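Local coordinates for protein BT_4661 (Bacteroides thetaiotaomicron, PDB 4AK2) that probably binds heparin and heparan sulphate at the cell surface for the gut bacterium's heparin utilisation system, this chain being its ligand-binding domain, at residues V39-P43 with T76-T80; L84-Q88 with H114-I118; D163-Y167 with F187-W192. All coordinates share one frame. Where two conformers were deposited one is given. Numbering follows the deposited sequence.

In this glycan-binding domain a few ligand-touching residues sit on a larger body of packing, and these three contacts illustrate the principle. Interaction 1 is plain packing, its centre about 19 Å from that of interaction 2 and about 29 Å from that of interaction 3, on the opposite side of the chain's centre from the latter. Interactions 2 and 3, with centres about 22 Å apart and nearest atoms about 7 Å apart, both reach the bound glycan: Lys-85 and Gln-88 of 84-88 and Asp-163 of 163-167 belong to its pocket. Segment 76-80 leads almost directly into 84-88, so the chain passes from the packing region to the sugar within a few residues.

Interaction 1: V39-P43 with T76-T80; sequences VKPVP and TGQIT
Extended segments can pair through few backbone hydrogen bonds, as 39-43 does with 76-80. The two run roughly antiparallel, their end-to-end directions 151° apart, with Val-42 CA 4.4 Å from Gln-78 CA and Lys-40 CA 5.2 Å from Thr-80 CA. Segment 39-43 is extended without being a regular strand; 76-80 turns through Gly-77 (phi 78°, psi 8°) before entering strand 79-82.

Two hydrogen bonds join the segments: Ile-79 N donates to Pro-41 O at 2.9 Å, and Gln-78 (chi1 t, chi2 t) swings NE2 to Lys-40 O at 2.8 Å. Two CA-H...O contacts support them, Gln-78 CA to Pro-41 O at 3.2 Å and Lys-40 CA to Ile-79 O at 3.1 Å. Within 76-80, Thr-76 (chi1 p) forms an ST turn, its OG1 accepting from Gln-78 N at 3.2 Å. A water bridges Lys-40 NZ (2.9 Å) and Thr-80 OG1 (2.8 Å).

Val-42 CG1 lies 3.5 Å from Gln-78 CB, and Pro-41 CD 4.3 Å from Ile-79 CB. At its backbone angles a CB on Gly-77 would jam against Thr-76 O; it would also clash with Pro-43 CD.

The pairing joins the loop between strands 27-30 and 45-46 to the two-stranded sheet of 69-72 and 79-82, away from the glycan: Pro-41 and Ile-79 pack on Tyr-12 and Phe-113 of strand 105-115, Pro-41 meets Phe-28, and Thr-80 pairs through its backbone with Thr-71.

Interaction 2: L84-Q88 with H114-I118; sequences LKQGQ and HFSMI. With SGN (2-deoxy-6-O-sulfo-2-(sulfoamino)-alpha-D-glucopyranose), chain B; IDS (2-O-sulfo-alpha-L-idopyranuronic acid), chain C.
Phe-115, at the end of strand 105-115, gives up more surface here than any other residue of the two segments. Its CA-to-CB bond is directed toward 84-88 (chi1 t), where Gln-86 (chi1 m, chi2 t) lays CG over one ring face, a CH-pi contact 3.8 Å from the centroid and 16° off the normal. Leu-84 O sits at the ring edge, 3.3 Å from Phe-115 CD2, while Leu-84 CD2 packs 4.0 Å from Phe-115 CB.

The backbone of Phe-115 is held twice: Gly-87 N donates to Phe-115 O at 2.7 Å, and Phe-115 N donates to Gln-88 O at 2.9 Å. Two residues thus face one, a classic G1 beta bulge, coupled as this motif usually is to a type II turn, here from Lys-85 to Gln-88 with Gln-88 N to Lys-85 O at 3.1 Å. Gly-87, at phi 88° and psi 1°, suits the turn's glycine position. The turn carries Lys-85 to the glycan, Lys-85 NZ donating hydrogen bonds to SGN O3 and IDS (chain C) O6A, each at 2.9 Å.

Gln-86 is also tied to 114-118 through a water that links its NE2 (2.6 Å) to Ser-116 O (2.8 Å). Met-117 (chi1 p, chi2 t) has its CA-to-CB bond directed toward the turn and rests SD 3.7 Å from Gly-87 CA and 3.7 Å from Gln-86 C.

Interaction 3: D163-Y167 with F187-W192; sequences DFFYY and FLSEMW. With NA (sodium ion), chain D; IDS (2-O-sulfo-alpha-L-idopyranuronic acid), chain E.
Alternation along a strand presents every second side chain to a helix packed on one face, and strand 163-168 under helix 187-195 illustrates the principle: Phe-164 and Tyr-166 have CA-to-CB bonds directed toward the helix, Phe-165 away. The strand pairs antiparallel with 241-254 and 178-179 in a mixed sheet, and the helix covers the face carrying Phe-164 and Tyr-166. Across the two segments the axes approach to 8.9 Å, with N-to-C directions 115° apart, so the helix lies steeply across the strand; the nearest CA atoms, of Tyr-166 and Leu-188, are 6.6 Å apart.

Leu-188 (chi1 m, chi2 t) is the central bump. It enters the hollow between the two inward aromatics, with CD1 3.5 Å from Phe-165 C and 3.9 Å from Phe-164 CB, and CG 3.6 Å from Tyr-166 CB. Phe-164 (chi1 m) offers a ring face to the edge of Trp-192, an edge-to-face pair with planes at 59° and the centroids of the Phe-164 ring and the Trp-192 six-membered ring 4.9 Å apart. Tyr-166 (chi1 t) meets Phe-187 (chi1 t) obliquely, planes at 44°, with Phe-187 CD2 over the tyrosine face 3.5 Å from Tyr-166 CE2.

Asp-163, out of the helix's reach, uses O to bind sodium at 2.9 Å, a site shared with Ser-270, while OD2 accepts from IDS (chain E) O3 at 2.6 Å, joined by Arg-268 and Gln-250. The interface itself is apolar and aromatic, so across these two segments the fit rests on side-chain shape; polar bonds, such as Trp-192 NE1 hydrogen-bonding to Ser-202 O, come from outside it.

Interaction 1: V39-P43 with T76-T80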
loop_
_atom_site.group_PDB
_atom_site.type_symbol
_atom_site.label_atom_id
_atom_site.label_comp_id
_atom_site.label_asym_id
_atom_site.label_seq_id
_atom_site.Cartn_x
_atom_site.Cartn_y
_atom_site.Cartn_z
ATOM N N VAL A 39 2.076 17.383 6.943
ATOM C CA VAL A 39 2.793 16.118 7.164
ATOM C C VAL A 39 3.942 16.088 6.170
ATOM O O VAL A 39 3.743 15.773 4.993
ATOM C CB VAL A 39 1.848 14.902 6.967
ATOM C CG1 VAL A 39 2.592 13.588 7.092
ATOM C CG2 VAL A 39 0.727 14.923 8.000
ATOM N N LYS A 40 5.136 16.422 6.650
ATOM C CA LYS A 40 6.326 16.545 5.807
ATOM C C LYS A 40 7.419 15.726 6.484
ATOM O O LYS A 40 8.272 16.261 7.205
ATOM C CB LYS A 40 6.735 18.031 5.638
ATOM C CG LYS A 40 5.699 18.873 4.908
ATOM C CD LYS A 40 6.229 20.289 4.709
ATOM C CE LYS A 40 5.224 21.152 3.983
ATOM N NZ LYS A 40 5.803 22.506 3.736
ATOM N N PRO A 41 7.410 14.409 6.278
ATOM C CA PRO A 41 8.289 13.562 7.107
ATOM C C PRO A 41 9.753 13.742 6.768
ATOM O O PRO A 41 10.143 13.937 5.605
ATOM C CB PRO A 41 7.865 12.140 6.777
ATOM C CG PRO A 41 6.784 12.225 5.813
ATOM C CD PRO A 41 6.473 13.654 5.444
ATOM N N VAL A 42 10.562 13.612 7.820
ATOM C CA VAL A 42 12.006 13.604 7.663
ATOM C C VAL A 42 12.560 12.277 8.177
ATOM O O VAL A 42 11.978 11.604 9.072
ATOM C CB VAL A 42 12.717 14.759 8.399
ATOM C CG1 VAL A 42 12.411 16.110 7.751
ATOM C CG2 VAL A 42 12.389 14.728 9.894
ATOM N N PRO A 43 13.692 11.839 7.599
ATOM C CA PRO A 43 14.218 10.553 8.045
ATOM C C PRO A 43 14.749 10.594 9.477
ATOM O O PRO A 43 15.229 11.626 9.980
ATOM C CB PRO A 43 15.324 10.271 7.026
ATOM C CG PRO A 43 15.770 11.636 6.592
ATOM C CD PRO A 43 14.519 12.469 6.546
ATOM N N THR A 76 18.044 17.343 3.481
ATOM C CA THR A 76 17.440 16.866 4.730
ATOM C C THR A 76 16.580 15.599 4.580
ATOM O O THR A 76 16.264 14.904 5.555
ATOM C CB THR A 76 16.530 17.923 5.351
ATOM O OG1 THR A 76 15.385 18.071 4.513
ATOM C CG2 THR A 76 17.234 19.255 5.505
ATOM N N GLY A 77 16.192 15.292 3.360
ATOM C CA GLY A 77 15.292 14.180 3.095
ATOM C C GLY A 77 13.824 14.460 3.396
ATOM O O GLY A 77 13.005 13.561 3.281
ATOM N N GLN A 78 13.457 15.711 3.711
ATOM C CA GLN A 78 12.068 16.023 4.043
ATOM C C GLN A 78 11.219 15.844 2.811
ATOM O O GLN A 78 11.544 16.413 1.753
ATOM C CB GLN A 78 11.891 17.482 4.561
ATOM C CG GLN A 78 10.454 17.770 5.008
ATOM C CD GLN A 78 10.289 18.941 6.001
ATOM O OE1 GLN A 78 10.769 20.022 5.758
ATOM N NE2 GLN A 78 9.561 18.714 7.113
ATOM N N ILE A 79 10.153 15.066 2.942
ATOM C CA ILE A 79 9.270 14.830 1.788
ATOM C C ILE A 79 8.043 15.740 1.891
ATOM O O ILE A 79 7.488 15.941 2.975
ATOM C CB ILE A 79 8.737 13.378 1.800
ATOM C CG1 ILE A 79 9.895 12.374 1.831
ATOM C CG2 ILE A 79 7.760 13.103 0.672
ATOM C CD1 ILE A 79 9.457 10.958 2.138
ATOM N N THR A 80 7.619 16.296 0.757
ATOM C CA THR A 80 6.363 17.031 0.675
ATOM C C THR A 80 5.496 16.420 -0.420
ATOM O O THR A 80 5.967 16.192 -1.536
ATOM C CB THR A 80 6.610 18.529 0.358
ATOM O OG1 THR A 80 7.411 19.066 1.400
ATOM C CG2 THR A 80 5.297 19.279 0.287
HETATM O O HOH W 1 7.720 21.787 1.682
#

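Interaction 2: L84-Q88 with H114-I118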
loop_
_atom_site.group_PDB
_atom_site.type_symbol
_atom_site.label_atom_id
_atom_site.label_comp_id
_atom_site.label_asym_id
_atom_site.label_seq_id
_atom_site.Cartn_x
_atom_site.Cartn_y
_atom_site.Cartn_z
ATOM N N LEU A 84 -2.649 14.615 -3.389
ATOM C CA LEU A 84 -3.283 13.383 -2.929
ATOM C C LEU A 84 -4.693 13.723 -2.471
ATOM O O LEU A 84 -4.865 14.644 -1.679
ATOM C CB LEU A 84 -2.467 12.769 -1.770
ATOM C CG LEU A 84 -2.991 11.505 -1.061
ATOM C CD1 LEU A 84 -3.102 10.369 -2.068
ATOM C CD2 LEU A 84 -2.062 11.143 0.086
ATOM N N LYS A 85 -5.682 12.930 -2.903
ATOM C CA LYS A 85 -7.089 13.189 -2.561
ATOM C C LYS A 85 -7.532 12.557 -1.253
ATOM O O LYS A 85 -7.076 11.464 -0.862
ATOM C CB LYS A 85 -8.004 12.757 -3.681
ATOM C CG LYS A 85 -7.779 13.642 -4.883
ATOM C CD LYS A 85 -8.999 13.635 -5.779
ATOM C CE LYS A 85 -8.882 14.615 -6.936
ATOM N NZ LYS A 85 -9.998 14.321 -7.866
ATOM N N GLN A 86 -8.441 13.225 -0.576
ATOM C CA GLN A 86 -9.011 12.695 0.652
ATOM C C GLN A 86 -9.640 11.331 0.410
ATOM O O GLN A 86 -10.252 11.094 -0.640
ATOM C CB GLN A 86 -10.116 13.601 1.159
ATOM C CG GLN A 86 -9.725 14.985 1.578
ATOM C CD GLN A 86 -10.973 15.766 1.931
ATOM O OE1 GLN A 86 -11.444 16.602 1.160
ATOM N NE2 GLN A 86 -11.546 15.452 3.061
ATOM N N GLY A 87 -9.388 10.411 1.326
ATOM C CA GLY A 87 -9.876 9.035 1.224
ATOM C C GLY A 87 -8.964 8.094 0.462
ATOM O O GLY A 87 -9.290 6.920 0.299
ATOM N N GLN A 88 -7.821 8.602 -0.006
ATOM C CA GLN A 88 -6.883 7.820 -0.838
ATOM C C GLN A 88 -5.516 7.648 -0.162
ATOM O O GLN A 88 -5.135 8.481 0.669
ATOM C CB GLN A 88 -6.643 8.535 -2.192
ATOM C CG GLN A 88 -7.857 8.620 -3.097
ATOM C CD GLN A 88 -8.121 7.224 -3.593
ATOM O OE1 GLN A 88 -7.229 6.551 -4.154
ATOM N NE2 GLN A 88 -9.295 6.746 -3.323
ATOM N N HIS A 114 -1.538 8.169 3.695
ATOM C CA HIS A 114 -2.999 7.996 3.690
ATOM C C HIS A 114 -3.642 9.278 4.074
ATOM O O HIS A 114 -3.365 9.841 5.147
ATOM C CB HIS A 114 -3.434 6.927 4.716
ATOM C CG HIS A 114 -4.955 6.764 4.792
ATOM N ND1 HIS A 114 -5.662 6.847 5.942
ATOM C CD2 HIS A 114 -5.887 6.560 3.772
ATOM C CE1 HIS A 114 -6.971 6.666 5.685
ATOM N NE2 HIS A 114 -7.119 6.511 4.358
ATOM N N PHE A 115 -4.513 9.802 3.216
ATOM C CA PHE A 115 -5.283 11.026 3.502
ATOM C C PHE A 115 -6.637 10.528 3.998
ATOM O O PHE A 115 -7.485 10.119 3.197
ATOM C CB PHE A 115 -5.364 11.936 2.285
ATOM C CG PHE A 115 -5.793 13.361 2.565
ATOM C CD1 PHE A 115 -6.290 13.798 3.814
ATOM C CD2 PHE A 115 -5.675 14.293 1.534
ATOM C CE1 PHE A 115 -6.649 15.138 4.021
ATOM C CE2 PHE A 115 -6.044 15.620 1.723
ATOM C CZ PHE A 115 -6.526 16.037 2.964
ATOM N N SER A 116 -6.849 10.549 5.304
ATOM C CA SER A 116 -8.086 10.019 5.868
ATOM C C SER A 116 -9.253 10.998 5.685
ATOM O O SER A 116 -9.042 12.170 5.365
ATOM C CB SER A 116 -7.907 9.686 7.342
ATOM O OG SER A 116 -8.988 8.858 7.717
ATOM N N MET A 117 -10.484 10.515 5.892
ATOM C CA MET A 117 -11.663 11.358 5.810
ATOM C C MET A 117 -12.840 10.675 6.484
ATOM O O MET A 117 -12.830 9.456 6.693
ATOM C CB MET A 117 -12.025 11.649 4.352
ATOM C CG MET A 117 -12.648 10.481 3.604
ATOM S SD MET A 117 -13.006 10.854 1.883
ATOM C CE MET A 117 -14.236 12.144 2.045
ATOM N N ILE A 118 -13.855 11.469 6.808
ATOM C CA ILE A 118 -15.180 10.947 7.112
ATOM C C ILE A 118 -15.938 10.928 5.777
ATOM O O ILE A 118 -16.170 11.976 5.155
ATOM C CB ILE A 118 -15.890 11.799 8.181
ATOM C CG1 ILE A 118 -15.031 11.857 9.445
ATOM C CG2 ILE A 118 -17.285 11.237 8.467
ATOM C CD1 ILE A 118 -15.607 12.665 10.609
HETATM C C1 SGN B . -10.893 9.901 -10.560
HETATM C C2 SGN B . -10.857 10.527 -9.161
HETATM C C3 SGN B . -12.091 11.371 -8.908
HETATM C C4 SGN B . -12.227 12.397 -10.030
HETATM C C5 SGN B . -12.196 11.728 -11.428
HETATM C C6 SGN B . -12.097 12.709 -12.558
HETATM N N2 SGN B . -10.778 9.512 -8.139
HETATM O O3 SGN B . -11.891 12.098 -7.692
HETATM O O4 SGN B . -13.516 13.032 -10.006
HETATM O O5 SGN B . -11.004 10.919 -11.544
HETATM O O6 SGN B . -10.975 13.572 -12.331
HETATM S S1 SGN B . -9.400 8.806 -7.729
HETATM O O1S SGN B . -9.107 7.816 -8.726
HETATM O O2S SGN B . -8.449 9.879 -7.687
HETATM O O3S SGN B . -9.666 8.048 -6.338
HETATM S S2 SGN B . -10.899 14.850 -13.237
HETATM O O4S SGN B . -12.084 15.722 -13.103
HETATM O O5S SGN B . -10.908 14.335 -14.753
HETATM O O6S SGN B . -9.642 15.461 -12.870
HETATM C C1 IDS C . -13.439 14.462 -9.868
HETATM C C2 IDS C . -14.842 14.934 -10.143
HETATM C C3 IDS C . -15.852 14.533 -9.073
HETATM C C4 IDS C . -15.338 14.600 -7.629
HETATM C C5 IDS C . -13.846 14.319 -7.506
HETATM C C6 IDS C . -13.229 14.683 -6.166
HETATM O O2 IDS C . -14.812 16.368 -10.227
HETATM O O3 IDS C . -16.363 13.223 -9.365
HETATM O O5 IDS C . -13.067 14.900 -8.549
HETATM O O6A IDS C . -12.148 15.322 -6.168
HETATM O O6B IDS C . -13.797 14.341 -5.102
HETATM S S IDS C . -15.674 17.208 -11.187
HETATM O O1S IDS C . -15.062 17.010 -12.506
HETATM O O2S IDS C . -17.043 16.631 -11.154
HETATM O O3S IDS C . -15.701 18.616 -10.737
HETATM O O HOH W 2 -10.182 14.723 5.196
HETATM O O HOH W 3 -9.407 5.911 2.909
#

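Interaction 3: D163-Y167 with F187-W192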
loop_
_atom_site.group_PDB
_atom_site.type_symbol
_atom_site.label_atom_id
_atom_site.label_comp_id
_atom_site.label_asym_id
_atom_site.label_seq_id
_atom_site.Cartn_x
_atom_site.Cartn_y
_atom_site.Cartn_z
ATOM N N ASP A 163 -10.192 0.193 -9.938
ATOM C CA ASP A 163 -9.047 1.079 -9.841
ATOM C C ASP A 163 -7.903 0.371 -9.087
ATOM O O ASP A 163 -7.424 0.864 -8.046
ATOM C CB ASP A 163 -9.431 2.433 -9.214
ATOM C CG ASP A 163 -10.425 3.230 -10.055
ATOM O OD1 ASP A 163 -10.526 2.976 -11.257
ATOM O OD2 ASP A 163 -11.075 4.072 -9.449
ATOM N N PHE A 164 -7.456 -0.737 -9.651
ATOM C CA PHE A 164 -6.353 -1.504 -9.106
ATOM C C PHE A 164 -5.070 -1.056 -9.783
ATOM O O PHE A 164 -5.024 -0.865 -11.007
ATOM C CB PHE A 164 -6.566 -2.994 -9.340
ATOM C CG PHE A 164 -7.828 -3.538 -8.741
ATOM C CD1 PHE A 164 -7.839 -4.014 -7.444
ATOM C CD2 PHE A 164 -9.017 -3.580 -9.482
ATOM C CE1 PHE A 164 -8.993 -4.519 -6.893
ATOM C CE2 PHE A 164 -10.185 -4.083 -8.940
ATOM C CZ PHE A 164 -10.186 -4.545 -7.635
ATOM N N PHE A 165 -4.015 -0.854 -9.002
ATOM C CA PHE A 165 -2.715 -0.408 -9.512
ATOM C C PHE A 165 -1.644 -1.258 -8.826
ATOM O O PHE A 165 -1.768 -1.566 -7.591
ATOM C CB PHE A 165 -2.381 1.022 -9.134
ATOM C CG PHE A 165 -3.332 2.069 -9.704
ATOM C CD1 PHE A 165 -4.612 2.263 -9.123
ATOM C CD2 PHE A 165 -2.941 2.913 -10.759
ATOM C CE1 PHE A 165 -5.479 3.230 -9.588
ATOM C CE2 PHE A 165 -3.822 3.896 -11.207
ATOM C CZ PHE A 165 -5.082 4.047 -10.635
ATOM N N TYR A 166 -0.572 -1.581 -9.514
ATOM C CA TYR A 166 0.537 -2.292 -8.920
ATOM C C TYR A 166 1.843 -1.620 -9.220
ATOM O O TYR A 166 2.097 -1.214 -10.398
ATOM C CB TYR A 166 0.589 -3.739 -9.456
ATOM C CG TYR A 166 1.691 -4.575 -8.855
ATOM C CD1 TYR A 166 1.466 -5.276 -7.675
ATOM C CD2 TYR A 166 2.928 -4.690 -9.467
ATOM C CE1 TYR A 166 2.455 -6.049 -7.108
ATOM C CE2 TYR A 166 3.949 -5.451 -8.920
ATOM C CZ TYR A 166 3.687 -6.130 -7.709
ATOM O OH TYR A 166 4.614 -6.952 -7.084
ATOM N N TYR A 167 2.749 -1.518 -8.248
ATOM C CA TYR A 167 4.054 -0.879 -8.453
ATOM C C TYR A 167 5.124 -1.869 -8.047
ATOM O O TYR A 167 5.238 -2.219 -6.862
ATOM C CB TYR A 167 4.173 0.409 -7.625
ATOM C CG TYR A 167 3.096 1.364 -8.044
ATOM C CD1 TYR A 167 3.254 2.104 -9.238
ATOM C CD2 TYR A 167 1.909 1.488 -7.349
ATOM C CE1 TYR A 167 2.240 2.908 -9.727
ATOM C CE2 TYR A 167 0.881 2.354 -7.819
ATOM C CZ TYR A 167 1.069 3.066 -9.016
ATOM O OH TYR A 167 0.073 3.892 -9.507
ATOM N N PHE A 187 1.544 -6.551 -14.763
ATOM C CA PHE A 187 1.536 -7.570 -13.721
ATOM C C PHE A 187 0.099 -7.855 -13.291
ATOM O O PHE A 187 -0.266 -9.034 -13.069
ATOM C CB PHE A 187 2.427 -7.190 -12.557
ATOM C CG PHE A 187 2.591 -8.303 -11.573
ATOM C CD1 PHE A 187 3.203 -9.501 -11.956
ATOM C CD2 PHE A 187 2.135 -8.176 -10.263
ATOM C CE1 PHE A 187 3.375 -10.555 -11.061
ATOM C CE2 PHE A 187 2.323 -9.224 -9.362
ATOM C CZ PHE A 187 2.931 -10.413 -9.753
ATOM N N LEU A 188 -0.724 -6.801 -13.175
ATOM C CA LEU A 188 -2.101 -7.034 -12.739
ATOM C C LEU A 188 -2.928 -7.788 -13.759
ATOM O O LEU A 188 -3.750 -8.612 -13.382
ATOM C CB LEU A 188 -2.811 -5.758 -12.330
ATOM C CG LEU A 188 -2.293 -5.188 -11.007
ATOM C CD1 LEU A 188 -3.059 -3.912 -10.707
ATOM C CD2 LEU A 188 -2.446 -6.139 -9.809
ATOM N N SER A 189 -2.763 -7.527 -15.060
ATOM C CA SER A 189 -3.524 -8.326 -16.012
ATOM C C SER A 189 -3.110 -9.785 -15.970
ATOM O O SER A 189 -3.931 -10.676 -16.115
ATOM C CB SER A 189 -3.484 -7.751 -17.445
ATOM O OG SER A 189 -2.171 -7.832 -17.986
ATOM N N GLU A 190 -1.825 -10.027 -15.749
ATOM C CA GLU A 190 -1.337 -11.389 -15.643
ATOM C C GLU A 190 -1.953 -12.067 -14.372
ATOM O O GLU A 190 -2.459 -13.209 -14.431
ATOM C CB GLU A 190 0.183 -11.415 -15.583
ATOM C CG GLU A 190 0.678 -12.836 -15.536
ATOM C CD GLU A 190 2.185 -12.961 -15.585
ATOM O OE1 GLU A 190 2.863 -11.992 -15.998
ATOM O OE2 GLU A 190 2.686 -14.047 -15.225
ATOM N N MET A 191 -1.935 -11.372 -13.231
ATOM C CA MET A 191 -2.575 -11.884 -12.021
ATOM C C MET A 191 -4.063 -12.141 -12.249
ATOM O O MET A 191 -4.597 -13.193 -11.872
ATOM C CB MET A 191 -2.361 -10.931 -10.854
ATOM C CG MET A 191 -0.922 -10.899 -10.343
ATOM S SD MET A 191 -0.247 -12.490 -9.829
ATOM C CE MET A 191 0.676 -13.018 -11.290
ATOM N N TRP A 192 -4.757 -11.176 -12.837
ATOM C CA TRP A 192 -6.174 -11.348 -13.066
ATOM C C TRP A 192 -6.454 -12.558 -13.912
ATOM O O TRP A 192 -7.324 -13.373 -13.601
ATOM C CB TRP A 192 -6.748 -10.090 -13.749
ATOM C CG TRP A 192 -7.526 -9.213 -12.810
ATOM C CD1 TRP A 192 -8.855 -8.785 -12.954
ATOM C CD2 TRP A 192 -7.094 -8.678 -11.496
ATOM N NE1 TRP A 192 -9.248 -8.032 -11.876
ATOM C CE2 TRP A 192 -8.239 -7.912 -10.968
ATOM C CE3 TRP A 192 -5.901 -8.706 -10.752
ATOM C CZ2 TRP A 192 -8.166 -7.245 -9.751
ATOM C CZ3 TRP A 192 -5.861 -8.041 -9.516
ATOM C CH2 TRP A 192 -6.955 -7.320 -9.041
HETATM NA NA NA D . -7.509 2.950 -6.090
HETATM C C1 IDS E . -14.724 7.293 -11.954
HETATM C C2 IDS E . -14.122 6.904 -10.629
HETATM C C3 IDS E . -12.584 6.707 -10.652
HETATM C C4 IDS E . -11.886 7.829 -11.407
HETATM C C5 IDS E . -12.563 7.955 -12.777
HETATM C C6 IDS E . -11.851 8.920 -13.673
HETATM O O2 IDS E . -14.555 7.864 -9.654
HETATM O O3 IDS E . -12.296 5.453 -11.288
HETATM O O4 IDS E . -12.032 9.024 -10.630
HETATM O O5 IDS E . -13.941 8.295 -12.586
HETATM O O6A IDS E . -10.649 8.675 -13.922
HETATM O O6B IDS E . -12.456 9.907 -14.130
HETATM S S IDS E . -14.585 7.542 -8.156
HETATM O O1S IDS E . -15.589 8.473 -7.623
HETATM O O2S IDS E . -14.964 6.131 -8.034
HETATM O O3S IDS E . -13.209 7.802 -7.636
HETATM O O HOH W 4 -6.097 5.092 -5.976
#